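PDB 2NUH: periplasmic divalent cation tolerance protein from Xylella fastidiosa, which is of uncertain function but may bind copper ions and take part in tolerance of divalent metal cations. Local coordinates for residues 4-9 against 65-70; 51-56 against 78-83; 58-63 against 72-77. One frame throughout, in Å; residues are numbered along the deposited sequence.

Contact 1 (4-9 against 65-70)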
ATOM      1  N   ASP A   4      10.419  -1.487  13.181  1.00 22.75           N
ATOM      2  CA  ASP A   4      10.255  -0.342  12.309  1.00 21.59           C
ATOM      3  C   ASP A   4       9.666  -0.665  10.934  1.00 19.71           C
ATOM      4  O   ASP A   4       9.630   0.180  10.059  1.00 17.83           O
ATOM      5  CB  ASP A   4      11.337   0.767  12.426  0.50 22.99           C
ATOM      6  CG  ASP A   4      11.087   1.735  13.612  0.50 25.76           C
ATOM      7  OD1 ASP A   4      11.875   2.695  13.773  0.50 29.02           O
ATOM      8  OD2 ASP A   4      10.115   1.536  14.379  0.50 30.79           O
ATOM      9  N   VAL A   5       9.183  -1.894  10.770  1.00 16.64           N
ATOM     10  CA  VAL A   5       8.454  -2.263   9.569  1.00 14.92           C
ATOM     11  C   VAL A   5       6.994  -1.829   9.712  1.00 14.08           C
ATOM     12  O   VAL A   5       6.397  -1.924  10.786  1.00 13.78           O
ATOM     13  CB  VAL A   5       8.576  -3.772   9.273  1.00 15.27           C
ATOM     14  CG1 VAL A   5       7.585  -4.194   8.201  1.00 15.07           C
ATOM     15  CG2 VAL A   5       9.994  -4.094   8.839  1.00 15.74           C
ATOM     16  N   TYR A   6       6.449  -1.314   8.615  1.00 12.58           N
ATOM     17  CA  TYR A   6       5.065  -0.909   8.558  1.00 12.13           C
ATOM     18  C   TYR A   6       4.372  -1.574   7.404  1.00 12.00           C
ATOM     19  O   TYR A   6       4.955  -1.760   6.343  1.00 12.51           O
ATOM     20  CB  TYR A   6       4.976   0.602   8.361  1.00 12.54           C
ATOM     21  CG  TYR A   6       5.195   1.336   9.654  1.00 13.26           C
ATOM     22  CD1 TYR A   6       4.133   1.899  10.340  1.00 13.56           C
ATOM     23  CD2 TYR A   6       6.464   1.431  10.213  1.00 14.86           C
ATOM     24  CE1 TYR A   6       4.330   2.562  11.545  1.00 15.30           C
ATOM     25  CE2 TYR A   6       6.663   2.075  11.413  1.00 16.16           C
ATOM     26  CZ  TYR A   6       5.597   2.641  12.070  1.00 16.32           C
ATOM     27  OH  TYR A   6       5.801   3.283  13.272  1.00 18.36           O
ATOM     28  N   LEU A   7       3.113  -1.918   7.633  1.00 12.78           N
ATOM     29  CA  LEU A   7       2.261  -2.469   6.607  1.00 13.51           C
ATOM     30  C   LEU A   7       1.290  -1.366   6.247  1.00 12.43           C
ATOM     31  O   LEU A   7       0.559  -0.881   7.110  1.00 12.97           O
ATOM     32  CB  LEU A   7       1.494  -3.669   7.169  1.00 13.84           C
ATOM     33  CG  LEU A   7       0.571  -4.525   6.307  1.00 16.92           C
ATOM     34  CD1 LEU A   7       1.255  -5.008   5.049  1.00 18.03           C
ATOM     35  CD2 LEU A   7       0.104  -5.700   7.131  1.00 16.33           C
ATOM     36  N   ILE A   8       1.290  -0.957   4.986  1.00 11.58           N
ATOM     37  CA  ILE A   8       0.352   0.066   4.542  1.00 11.78           C
ATOM     38  C   ILE A   8      -0.740  -0.587   3.741  1.00 11.85           C
ATOM     39  O   ILE A   8      -0.458  -1.346   2.824  1.00 11.58           O
ATOM     40  CB  ILE A   8       1.039   1.120   3.661  1.00 11.39           C
ATOM     41  CG1 ILE A   8       2.196   1.766   4.426  1.00 13.74           C
ATOM     42  CG2 ILE A   8       0.034   2.176   3.199  1.00 14.41           C
ATOM     43  CD1 ILE A   8       3.075   2.629   3.545  1.00 15.03           C
ATOM     44  N   PHE A   9      -1.978  -0.276   4.109  1.00 11.57           N
ATOM     45  CA  PHE A   9      -3.145  -0.724   3.379  1.00 11.50           C
ATOM     46  C   PHE A   9      -3.582   0.377   2.449  1.00 11.66           C
ATOM     47  O   PHE A   9      -3.696   1.525   2.845  1.00 11.79           O
ATOM     48  CB  PHE A   9      -4.283  -1.041   4.345  1.00 11.61           C
ATOM     49  CG  PHE A   9      -4.007  -2.203   5.240  1.00 12.56           C
ATOM     50  CD1 PHE A   9      -4.606  -3.431   5.005  1.00 13.72           C
ATOM     51  CD2 PHE A   9      -3.159  -2.072   6.326  1.00 12.90           C
ATOM     52  CE1 PHE A   9      -4.350  -4.516   5.843  1.00 15.35           C
ATOM     53  CE2 PHE A   9      -2.904  -3.142   7.167  1.00 14.27           C
ATOM     54  CZ  PHE A   9      -3.494  -4.368   6.910  1.00 14.44           C
ATOM     55  N   VAL A  65      11.038   4.830   7.981  1.00 14.95           N
ATOM     56  CA  VAL A  65      11.655   5.963   7.301  1.00 15.16           C
ATOM     57  C   VAL A  65      11.101   6.148   5.895  1.00 14.68           C
ATOM     58  O   VAL A  65      11.301   7.199   5.291  1.00 15.28           O
ATOM     59  CB  VAL A  65      13.198   5.932   7.317  1.00 16.16           C
ATOM     60  CG1 VAL A  65      13.704   5.917   8.756  1.00 16.68           C
ATOM     61  CG2 VAL A  65      13.751   4.781   6.510  1.00 17.73           C
ATOM     62  N   HIS A  66      10.390   5.145   5.383  1.00 13.25           N
ATOM     63  CA  HIS A  66       9.809   5.262   4.043  1.00 12.54           C
ATOM     64  C   HIS A  66       8.301   5.368   4.015  1.00 12.24           C
ATOM     65  O   HIS A  66       7.729   5.512   2.945  1.00 11.70           O
ATOM     66  CB  HIS A  66      10.213   4.084   3.158  1.00 12.85           C
ATOM     67  CG  HIS A  66      11.662   4.067   2.822  1.00 13.58           C
ATOM     68  ND1 HIS A  66      12.600   3.463   3.629  1.00 13.78           N
ATOM     69  CD2 HIS A  66      12.339   4.585   1.772  1.00 15.46           C
ATOM     70  CE1 HIS A  66      13.799   3.614   3.094  1.00 16.16           C
ATOM     71  NE2 HIS A  66      13.668   4.287   1.963  1.00 17.22           N
ATOM     72  N   VAL A  67       7.653   5.280   5.173  1.00 11.73           N
ATOM     73  CA  VAL A  67       6.197   5.302   5.201  1.00 12.35           C
ATOM     74  C   VAL A  67       5.618   6.516   4.488  1.00 11.61           C
ATOM     75  O   VAL A  67       4.748   6.374   3.629  1.00 12.40           O
ATOM     76  CB  VAL A  67       5.662   5.235   6.637  1.00 12.74           C
ATOM     77  CG1 VAL A  67       4.187   5.624   6.693  1.00 14.55           C
ATOM     78  CG2 VAL A  67       5.858   3.845   7.187  1.00 14.65           C
ATOM     79  N   ASN A  68       6.093   7.711   4.832  1.00 11.35           N
ATOM     80  CA  ASN A  68       5.522   8.908   4.250  1.00 10.72           C
ATOM     81  C   ASN A  68       5.776   8.950   2.768  1.00 10.93           C
ATOM     82  O   ASN A  68       4.889   9.301   2.013  1.00 11.44           O
ATOM     83  CB  ASN A  68       6.105  10.153   4.892  1.00 10.91           C
ATOM     84  CG  ASN A  68       5.690  10.304   6.324  1.00 11.91           C
ATOM     85  OD1 ASN A  68       4.914   9.504   6.851  1.00 12.19           O
ATOM     86  ND2 ASN A  68       6.220  11.321   6.980  1.00 12.76           N
ATOM     87  N   ALA A  69       6.988   8.599   2.354  1.00 10.50           N
ATOM     88  CA  ALA A  69       7.310   8.629   0.936  1.00 10.87           C
ATOM     89  C   ALA A  69       6.481   7.620   0.154  1.00 10.82           C
ATOM     90  O   ALA A  69       6.042   7.884  -0.960  1.00 11.35           O
ATOM     91  CB  ALA A  69       8.780   8.369   0.719  1.00 11.75           C
ATOM     92  N   ALA A  70       6.278   6.446   0.732  1.00 10.84           N
ATOM     93  CA  ALA A  70       5.481   5.435   0.065  1.00 10.36           C
ATOM     94  C   ALA A  70       4.045   5.935  -0.086  1.00 10.77           C
ATOM     95  O   ALA A  70       3.413   5.755  -1.128  1.00 10.68           O
ATOM     96  CB  ALA A  70       5.514   4.136   0.848  1.00 11.73           C
TER

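Contact 2 (51-56 against 78-83)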
ATOM      1  N   GLU A  51     -22.409   3.372  -1.651  1.00 27.57           N
ATOM      2  CA  GLU A  51     -21.780   2.975  -2.895  1.00 26.20           C
ATOM      3  C   GLU A  51     -20.860   1.802  -2.652  1.00 24.94           C
ATOM      4  O   GLU A  51     -20.285   1.664  -1.564  1.00 23.52           O
ATOM      5  CB  GLU A  51     -20.982   4.139  -3.480  1.00 26.90           C
ATOM      6  CG  GLU A  51     -21.834   5.245  -4.078  1.00 29.06           C
ATOM      7  CD  GLU A  51     -22.210   4.973  -5.514  1.00 32.02           C
ATOM      8  OE1 GLU A  51     -21.648   5.651  -6.400  1.00 35.31           O
ATOM      9  OE2 GLU A  51     -23.052   4.079  -5.763  1.00 33.33           O
ATOM     10  N   THR A  52     -20.741   0.951  -3.664  1.00 23.28           N
ATOM     11  CA  THR A  52     -19.785  -0.139  -3.644  1.00 22.59           C
ATOM     12  C   THR A  52     -18.909  -0.007  -4.866  1.00 21.42           C
ATOM     13  O   THR A  52     -19.365   0.401  -5.938  1.00 21.66           O
ATOM     14  CB  THR A  52     -20.448  -1.530  -3.635  1.00 22.51           C
ATOM     15  OG1 THR A  52     -21.234  -1.706  -4.824  1.00 24.11           O
ATOM     16  CG2 THR A  52     -21.331  -1.706  -2.415  1.00 23.60           C
ATOM     17  N   THR A  53     -17.642  -0.344  -4.701  1.00 19.14           N
ATOM     18  CA  THR A  53     -16.710  -0.258  -5.802  1.00 18.33           C
ATOM     19  C   THR A  53     -15.835  -1.485  -5.753  1.00 16.69           C
ATOM     20  O   THR A  53     -15.400  -1.901  -4.683  1.00 14.55           O
ATOM     21  CB  THR A  53     -15.868   1.036  -5.739  1.00 18.84           C
ATOM     22  OG1 THR A  53     -14.994   1.117  -6.874  1.00 22.64           O
ATOM     23  CG2 THR A  53     -15.060   1.110  -4.474  1.00 20.40           C
ATOM     24  N   GLN A  54     -15.594  -2.069  -6.916  1.00 15.74           N
ATOM     25  CA  GLN A  54     -14.683  -3.192  -7.033  1.00 16.93           C
ATOM     26  C   GLN A  54     -13.284  -2.642  -6.930  1.00 16.06           C
ATOM     27  O   GLN A  54     -12.969  -1.610  -7.528  1.00 16.48           O
ATOM     28  CB  GLN A  54     -14.874  -3.894  -8.377  1.00 17.28           C
ATOM     29  CG  GLN A  54     -16.273  -4.477  -8.562  1.00 19.94           C
ATOM     30  CD  GLN A  54     -16.492  -5.077  -9.934  1.00 20.30           C
ATOM     31  OE1 GLN A  54     -16.008  -4.556 -10.941  1.00 26.38           O
ATOM     32  NE2 GLN A  54     -17.244  -6.170  -9.986  1.00 25.80           N
ATOM     33  N   GLU A  55     -12.448  -3.315  -6.153  1.00 14.55           N
ATOM     34  CA  GLU A  55     -11.110  -2.820  -5.916  1.00 14.22           C
ATOM     35  C   GLU A  55     -10.116  -3.953  -5.820  1.00 13.16           C
ATOM     36  O   GLU A  55     -10.479  -5.124  -5.765  1.00 13.13           O
ATOM     37  CB  GLU A  55     -11.070  -2.023  -4.616  1.00 14.64           C
ATOM     38  CG  GLU A  55     -11.905  -0.776  -4.638  1.00 16.07           C
ATOM     39  CD  GLU A  55     -11.510   0.162  -3.540  1.00 17.59           C
ATOM     40  OE1 GLU A  55     -11.709  -0.181  -2.362  1.00 17.64           O
ATOM     41  OE2 GLU A  55     -10.941   1.223  -3.840  1.00 20.28           O
ATOM     42  N   ILE A  56      -8.851  -3.571  -5.821  1.00 12.60           N
ATOM     43  CA  ILE A  56      -7.751  -4.445  -5.459  1.00 12.77           C
ATOM     44  C   ILE A  56      -7.232  -3.915  -4.145  1.00 12.06           C
ATOM     45  O   ILE A  56      -7.001  -2.715  -4.013  1.00 11.84           O
ATOM     46  CB  ILE A  56      -6.620  -4.343  -6.487  1.00 13.44           C
ATOM     47  CG1 ILE A  56      -7.164  -4.520  -7.913  1.00 15.72           C
ATOM     48  CG2 ILE A  56      -5.467  -5.308  -6.157  1.00 13.55           C
ATOM     49  CD1 ILE A  56      -7.764  -5.858  -8.177  1.00 17.93           C
ATOM     50  N   HIS A  78      -2.020   7.420  -7.895  1.00 11.25           N
ATOM     51  CA  HIS A  78      -3.307   6.818  -7.634  1.00 11.08           C
ATOM     52  C   HIS A  78      -4.418   7.393  -8.480  1.00 11.50           C
ATOM     53  O   HIS A  78      -4.486   8.599  -8.657  1.00 11.50           O
ATOM     54  CB  HIS A  78      -3.672   6.993  -6.179  1.00 11.43           C
ATOM     55  CG  HIS A  78      -4.447   5.843  -5.648  1.00 10.94           C
ATOM     56  ND1 HIS A  78      -5.772   5.647  -5.951  1.00 12.30           N
ATOM     57  CD2 HIS A  78      -4.068   4.798  -4.879  1.00 12.23           C
ATOM     58  CE1 HIS A  78      -6.188   4.534  -5.366  1.00 11.84           C
ATOM     59  NE2 HIS A  78      -5.175   4.005  -4.709  1.00 12.49           N
ATOM     60  N   PRO A  79      -5.299   6.533  -9.009  1.00 11.75           N
ATOM     61  CA  PRO A  79      -6.492   7.036  -9.668  1.00 11.99           C
ATOM     62  C   PRO A  79      -7.379   7.872  -8.781  1.00 12.34           C
ATOM     63  O   PRO A  79      -8.053   8.775  -9.259  1.00 12.40           O
ATOM     64  CB  PRO A  79      -7.251   5.758 -10.027  1.00 11.98           C
ATOM     65  CG  PRO A  79      -6.188   4.761 -10.217  1.00 12.44           C
ATOM     66  CD  PRO A  79      -5.179   5.071  -9.149  1.00 11.98           C
ATOM     67  N   TYR A  80      -7.425   7.553  -7.494  1.00 11.93           N
ATOM     68  CA  TYR A  80      -8.336   8.250  -6.614  1.00 12.66           C
ATOM     69  C   TYR A  80      -7.730   9.535  -6.105  1.00 13.14           C
ATOM     70  O   TYR A  80      -6.538   9.600  -5.809  1.00 12.88           O
ATOM     71  CB  TYR A  80      -8.688   7.422  -5.385  1.00 12.56           C
ATOM     72  CG  TYR A  80      -9.306   6.070  -5.636  1.00 14.09           C
ATOM     73  CD1 TYR A  80      -9.914   5.746  -6.841  1.00 14.01           C
ATOM     74  CD2 TYR A  80      -9.291   5.121  -4.631  1.00 14.35           C
ATOM     75  CE1 TYR A  80     -10.476   4.499  -7.034  1.00 15.14           C
ATOM     76  CE2 TYR A  80      -9.852   3.877  -4.809  1.00 15.29           C
ATOM     77  CZ  TYR A  80     -10.437   3.568  -6.013  1.00 16.05           C
ATOM     78  OH  TYR A  80     -10.989   2.323  -6.181  1.00 17.96           O
ATOM     79  N   ARG A  81      -8.584  10.540  -5.965  1.00 14.29           N
ATOM     80  CA  ARG A  81      -8.184  11.794  -5.355  1.00 15.07           C
ATOM     81  C   ARG A  81      -7.811  11.598  -3.897  1.00 14.78           C
ATOM     82  O   ARG A  81      -6.893  12.234  -3.401  1.00 14.69           O
ATOM     83  CB  ARG A  81      -9.303  12.827  -5.494  1.00 16.30           C
ATOM     84  CG  ARG A  81      -8.998  14.180  -4.856  1.00 19.47           C
ATOM     85  CD  ARG A  81      -9.857  15.309  -5.427  1.00 26.83           C
ATOM     86  NE  ARG A  81      -9.870  16.468  -4.532  1.00 30.59           N
ATOM     87  CZ  ARG A  81      -9.932  17.739  -4.925  1.00 32.46           C
ATOM     88  NH1 ARG A  81      -9.969  18.053  -6.214  1.00 32.92           N
ATOM     89  NH2 ARG A  81      -9.937  18.707  -4.015  1.00 34.04           N
ATOM     90  N   LEU A  82      -8.539  10.726  -3.209  1.00 14.26           N
ATOM     91  CA  LEU A  82      -8.264  10.486  -1.812  1.00 14.56           C
ATOM     92  C   LEU A  82      -8.195   8.984  -1.596  1.00 13.83           C
ATOM     93  O   LEU A  82      -9.201   8.350  -1.296  1.00 15.05           O
ATOM     94  CB  LEU A  82      -9.354  11.108  -0.945  1.00 15.34           C
ATOM     95  CG  LEU A  82      -9.154  10.928   0.561  1.00 17.70           C
ATOM     96  CD1 LEU A  82      -7.786  11.416   0.991  1.00 20.29           C
ATOM     97  CD2 LEU A  82     -10.251  11.648   1.315  1.00 20.43           C
ATOM     98  N   PRO A  83      -7.008   8.401  -1.778  1.00 13.08           N
ATOM     99  CA  PRO A  83      -6.922   6.965  -1.598  1.00 12.75           C
ATOM    100  C   PRO A  83      -6.791   6.563  -0.151  1.00 12.68           C
ATOM    101  O   PRO A  83      -6.357   7.339   0.691  1.00 12.44           O
ATOM    102  CB  PRO A  83      -5.646   6.588  -2.341  1.00 13.07           C
ATOM    103  CG  PRO A  83      -4.812   7.809  -2.332  1.00 14.05           C
ATOM    104  CD  PRO A  83      -5.722   9.002  -2.172  1.00 13.09           C
TER

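Contact 3 (58-63 against 72-77)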
ATOM      1  N   LEU A  58      -4.312  -3.476  -1.517  1.00 10.97           N
ATOM      2  CA  LEU A  58      -2.865  -3.504  -1.482  1.00 11.12           C
ATOM      3  C   LEU A  58      -2.382  -3.619  -0.063  1.00 11.04           C
ATOM      4  O   LEU A  58      -2.958  -3.028   0.857  1.00 10.91           O
ATOM      5  CB  LEU A  58      -2.266  -2.234  -2.087  1.00 11.31           C
ATOM      6  CG  LEU A  58      -2.632  -1.903  -3.528  1.00 12.02           C
ATOM      7  CD1 LEU A  58      -1.870  -0.643  -3.877  1.00 15.11           C
ATOM      8  CD2 LEU A  58      -2.246  -3.020  -4.465  1.00 13.28           C
ATOM      9  N   LEU A  59      -1.323  -4.400   0.092  1.00 10.99           N
ATOM     10  CA  LEU A  59      -0.605  -4.514   1.345  1.00 11.63           C
ATOM     11  C   LEU A  59       0.825  -4.176   1.013  1.00 11.33           C
ATOM     12  O   LEU A  59       1.515  -4.934   0.339  1.00 11.45           O
ATOM     13  CB  LEU A  59      -0.674  -5.933   1.918  1.00 12.29           C
ATOM     14  CG  LEU A  59      -2.008  -6.486   2.390  1.00 15.08           C
ATOM     15  CD1 LEU A  59      -1.822  -7.930   2.778  1.00 17.13           C
ATOM     16  CD2 LEU A  59      -2.507  -5.707   3.572  1.00 18.67           C
ATOM     17  N   ILE A  60       1.254  -3.020   1.478  1.00 11.18           N
ATOM     18  CA  ILE A  60       2.555  -2.489   1.126  1.00 11.64           C
ATOM     19  C   ILE A  60       3.465  -2.659   2.314  1.00 11.75           C
ATOM     20  O   ILE A  60       3.147  -2.197   3.400  1.00 12.20           O
ATOM     21  CB  ILE A  60       2.426  -1.013   0.782  1.00 12.11           C
ATOM     22  CG1 ILE A  60       1.552  -0.863  -0.451  1.00 11.54           C
ATOM     23  CG2 ILE A  60       3.781  -0.399   0.513  1.00 12.91           C
ATOM     24  CD1 ILE A  60       0.886   0.490  -0.552  1.00 12.13           C
ATOM     25  N   LYS A  61       4.603  -3.317   2.114  1.00 12.07           N
ATOM     26  CA  LYS A  61       5.522  -3.556   3.216  1.00 12.46           C
ATOM     27  C   LYS A  61       6.674  -2.580   3.095  1.00 11.87           C
ATOM     28  O   LYS A  61       7.371  -2.548   2.097  1.00 12.23           O
ATOM     29  CB  LYS A  61       6.052  -4.988   3.176  1.00 13.54           C
ATOM     30  CG  LYS A  61       5.187  -6.018   3.892  1.00 17.97           C
ATOM     31  CD  LYS A  61       3.958  -6.406   3.111  1.00 22.91           C
ATOM     32  CE  LYS A  61       4.281  -7.381   2.003  1.00 24.68           C
ATOM     33  NZ  LYS A  61       3.089  -7.633   1.169  1.00 26.61           N
ATOM     34  N   THR A  62       6.881  -1.785   4.127  1.00 12.03           N
ATOM     35  CA  THR A  62       7.910  -0.776   4.070  1.00 12.74           C
ATOM     36  C   THR A  62       8.446  -0.586   5.475  1.00 13.04           C
ATOM     37  O   THR A  62       8.179  -1.400   6.345  1.00 12.31           O
ATOM     38  CB  THR A  62       7.367   0.528   3.435  1.00 13.69           C
ATOM     39  OG1 THR A  62       8.444   1.453   3.229  1.00 15.03           O
ATOM     40  CG2 THR A  62       6.275   1.158   4.275  1.00 13.46           C
ATOM     41  N   ASN A  63       9.212   0.465   5.699  1.00 13.62           N
ATOM     42  CA  ASN A  63       9.664   0.759   7.043  1.00 13.85           C
ATOM     43  C   ASN A  63       9.360   2.189   7.421  1.00 13.40           C
ATOM     44  O   ASN A  63       8.901   2.970   6.591  1.00 13.31           O
ATOM     45  CB  ASN A  63      11.152   0.406   7.225  1.00 14.27           C
ATOM     46  CG  ASN A  63      12.073   1.253   6.378  1.00 15.28           C
ATOM     47  OD1 ASN A  63      11.652   2.251   5.803  1.00 15.00           O
ATOM     48  ND2 ASN A  63      13.341   0.860   6.296  1.00 16.26           N
ATOM     49  N   THR A  72       2.976   9.091  -0.125  1.00 11.58           N
ATOM     50  CA  THR A  72       2.818  10.214  -1.017  1.00 11.99           C
ATOM     51  C   THR A  72       3.041   9.765  -2.448  1.00 11.96           C
ATOM     52  O   THR A  72       2.344  10.218  -3.355  1.00 11.43           O
ATOM     53  CB  THR A  72       3.739  11.398  -0.654  1.00 13.32           C
ATOM     54  OG1 THR A  72       5.097  11.004  -0.783  1.00 15.73           O
ATOM     55  CG2 THR A  72       3.522  11.826   0.770  1.00 12.92           C
ATOM     56  N   ARG A  73       3.983   8.849  -2.672  1.00 11.36           N
ATOM     57  CA  ARG A  73       4.169   8.348  -4.030  1.00 10.98           C
ATOM     58  C   ARG A  73       2.960   7.537  -4.482  1.00 11.67           C
ATOM     59  O   ARG A  73       2.515   7.635  -5.623  1.00 11.23           O
ATOM     60  CB  ARG A  73       5.435   7.507  -4.121  1.00 11.86           C
ATOM     61  CG  ARG A  73       5.824   7.123  -5.533  1.00 12.20           C
ATOM     62  CD  ARG A  73       6.183   8.344  -6.366  1.00 14.71           C
ATOM     63  NE  ARG A  73       6.800   7.894  -7.606  1.00 14.47           N
ATOM     64  CZ  ARG A  73       6.384   8.219  -8.817  1.00 14.10           C
ATOM     65  NH1 ARG A  73       7.016   7.702  -9.863  1.00 14.01           N
ATOM     66  NH2 ARG A  73       5.368   9.059  -8.986  1.00 14.11           N
ATOM     67  N   LEU A  74       2.417   6.738  -3.573  1.00 11.59           N
ATOM     68  CA  LEU A  74       1.162   6.048  -3.840  1.00 12.42           C
ATOM     69  C   LEU A  74       0.104   7.051  -4.294  1.00 12.15           C
ATOM     70  O   LEU A  74      -0.592   6.830  -5.287  1.00 11.96           O
ATOM     71  CB  LEU A  74       0.719   5.323  -2.567  1.00 12.77           C
ATOM     72  CG  LEU A  74      -0.698   4.794  -2.392  1.00 15.54           C
ATOM     73  CD1 LEU A  74      -0.860   3.528  -3.160  1.00 19.08           C
ATOM     74  CD2 LEU A  74      -0.959   4.544  -0.905  1.00 15.30           C
ATOM     75  N   CYS A  75       0.000   8.161  -3.576  1.00 11.81           N
ATOM     76  CA  CYS A  75      -0.964   9.174  -3.975  1.00 12.06           C
ATOM     77  C   CYS A  75      -0.683   9.709  -5.360  1.00 11.68           C
ATOM     78  O   CYS A  75      -1.611   9.949  -6.122  1.00 11.81           O
ATOM     79  CB  CYS A  75      -0.954  10.323  -2.995  1.00 12.28           C
ATOM     80  SG  CYS A  75      -1.682   9.914  -1.440  1.00 14.13           S
ATOM     81  N   ALA A  76       0.596   9.913  -5.666  1.00 11.55           N
ATOM     82  CA  ALA A  76       0.972  10.505  -6.940  1.00 11.91           C
ATOM     83  C   ALA A  76       0.583   9.587  -8.088  1.00 12.13           C
ATOM     84  O   ALA A  76       0.406  10.030  -9.222  1.00 12.66           O
ATOM     85  CB  ALA A  76       2.465  10.769  -6.963  1.00 12.08           C
ATOM     86  N   LEU A  77       0.468   8.301  -7.787  1.00 12.30           N
ATOM     87  CA  LEU A  77       0.203   7.306  -8.813  1.00 11.87           C
ATOM     88  C   LEU A  77      -1.237   6.877  -8.808  1.00 11.78           C
ATOM     89  O   LEU A  77      -1.639   6.040  -9.610  1.00 12.67           O
ATOM     90  CB  LEU A  77       1.053   6.069  -8.557  1.00 12.49           C
ATOM     91  CG  LEU A  77       2.562   6.277  -8.614  1.00 13.70           C
ATOM     92  CD1 LEU A  77       3.273   5.066  -8.034  1.00 15.08           C
ATOM     93  CD2 LEU A  77       2.991   6.549 -10.041  1.00 14.45           C
TER

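Contact 1 (4-9 against 65-70)
Tyr6 and Ile8 of strand 5-12 meet Val67 and Ala70, which lie in the first turn of helix 67-77, in a helix-on-sheet packing of the ferredoxin-like plait to which CutA proteins belong. Alternation along the strand puts residues two apart on the same side of the sheet, and three residues of helix bring Val67 and Ala70 onto one face, so the contact has two steps. The first is Tyr6 against Val67, whose CA atoms are 7.2 Å apart. Their side chains run at about a right angle. Val67 turns CG1 anti to its own nitrogen (chi1 165°), which swings CG2 forward to 3.6 Å from Tyr6 CB; the same methyl is also 3.6 Å from Tyr6 CG. It therefore meets the root of the aromatic ring, obliquely, and not the hydroxyl end. At the second step Ile8 stretches out, with CD1 anti to CA (chi2 170°), and its terminal methyl reaches the helix 3.9 Å from Ala70 CB. Val67 is touched more loosely there, Ile8 CD1 standing 4.5 Å from Val67 CG1. The three side-chain pairs are all apolar, and together the two segments bury 180 Å². On the sheet side, Gln89 and Ala87 of strand 86-89 touch the side chains of Tyr6 and Ile8 respectively. A bound imidazole, probably a crystallisation additive, is about 5 Å from the Val67 side chain. The Tyr6 ring has Asp4 O in its plane, 3.4 Å from Tyr6 CD2.

Contact 2 (51-56 against 78-83)
Tyr80 and Glu55 carry nearly all of this contact, through which the loop connecting helix 67-77 to strand 86-89 of the ferredoxin-like plait is pinned to the far part of the long strand 50-63. The backbones stay well apart, 11.4 Å between the CA atoms of Glu55 and Tyr80, so both side chains have to span the distance. Glu55 does so with a chain extended beyond CG (chi2 -162°), and the tyrosine comes to meet it with the hydroxyl leading. The phenol donates to the carboxylate, with Tyr80 OH 2.6 Å from Glu55 OE2, and Glu55 OE2 receives it on its anti lone pair, the one turned away from the other carboxylate oxygen. The two flat groups are nearly coplanar, their planes 23° apart, and the oxygen sits at the ring's edge, where Glu55 OE2 is 3.0 Å from Tyr80 CE2. Thr53 adds a small flank: its OG1 is 4.2 Å from Tyr80 OH, too far for a bond. The root of the tyrosine is held as well, because Tyr80 N donates to His78 ND1 over 3.0 Å at 164°, in the plane of the imidazole. Pro83 CB packs over the centre of that ring, 3.4 Å above its plane. Glu55 has further partners, Ser42 OG at OE1 and Thr11 OG1 at OE2, both from neighbouring strands of the sheet. A buried carboxylate ringed by the hydroxyls of Tyr80, Ser42 and Thr11 is probably ionised, its charge spread over these bonds. For His78, ND1 accepting from Tyr80 N while NE2 bonds the carbonyl Thr11 O is consistent with a ring protonated on NE2.

Contact 3 (58-63 against 72-77)
Leu74 of helix 67-77 packs against Leu58 and Ile60 of strand 50-63, inside the beta-alpha-beta unit of the ferredoxin-like plait: the helix follows this strand and leads on to strand 86-89, with strand 5-12 lying between the two. The contact across the segments is entirely apolar. Leu74 CD1 touches both partners, 4.4 Å from Leu58 CD1 and 4.4 Å from Ile60 CD1. As the two strand methyls are themselves 4.5 Å apart, Leu58 CD1 to Ile60 CD1, the three carbons form an almost equilateral triangle. Leu74 carries CG anti to its nitrogen (chi1 165°), which aims the methyl at the sheet. All three residues are buried, though the pair of segments covers just 80 Å², and Ile21 of helix 15-27 also touches Leu58 and Leu74. The two segments share no hydrogen bond; each has its own. In the helix, Ala76 N bonds Thr72 O at 2.9 Å. On the sheet's other face Lys61 NZ is 3.2 Å from Leu59 O, approaching from above the carbonyl plane, 48° out of it, and it has a further partner in Thr35 OG1. Arg73, on a different side of the helix from Leu74, forms a salt bridge from NE to Glu28 OE1. The Arg73 guanidinium has Ala76 CB at the edge and Leu77 CG 3.9 Å above the plane, displaced from the centre of the group.

In the fold
Contacts 1 and 3 are successive parts of one interface: helix 67-77 lies over strands 5-12 and 50-63, its first turn on the former and its later residues on the latter. Their centres are about 7 Å apart, and the strands are stitched by probable hydrogen bonds, Ile8 N to Ile60 O at 2.7 Å and Tyr6 N to Thr62 O at 2.9 Å. Contact 2 sits farther along strand 50-63, about 14 Å from contact 3 and about 20 Å from contact 1 between centres. Pro83 CG touches Cys75 SG at 3.9 Å, linking it to contact 3, which is nested in its loop. The imidazole belongs to the contact 1 end.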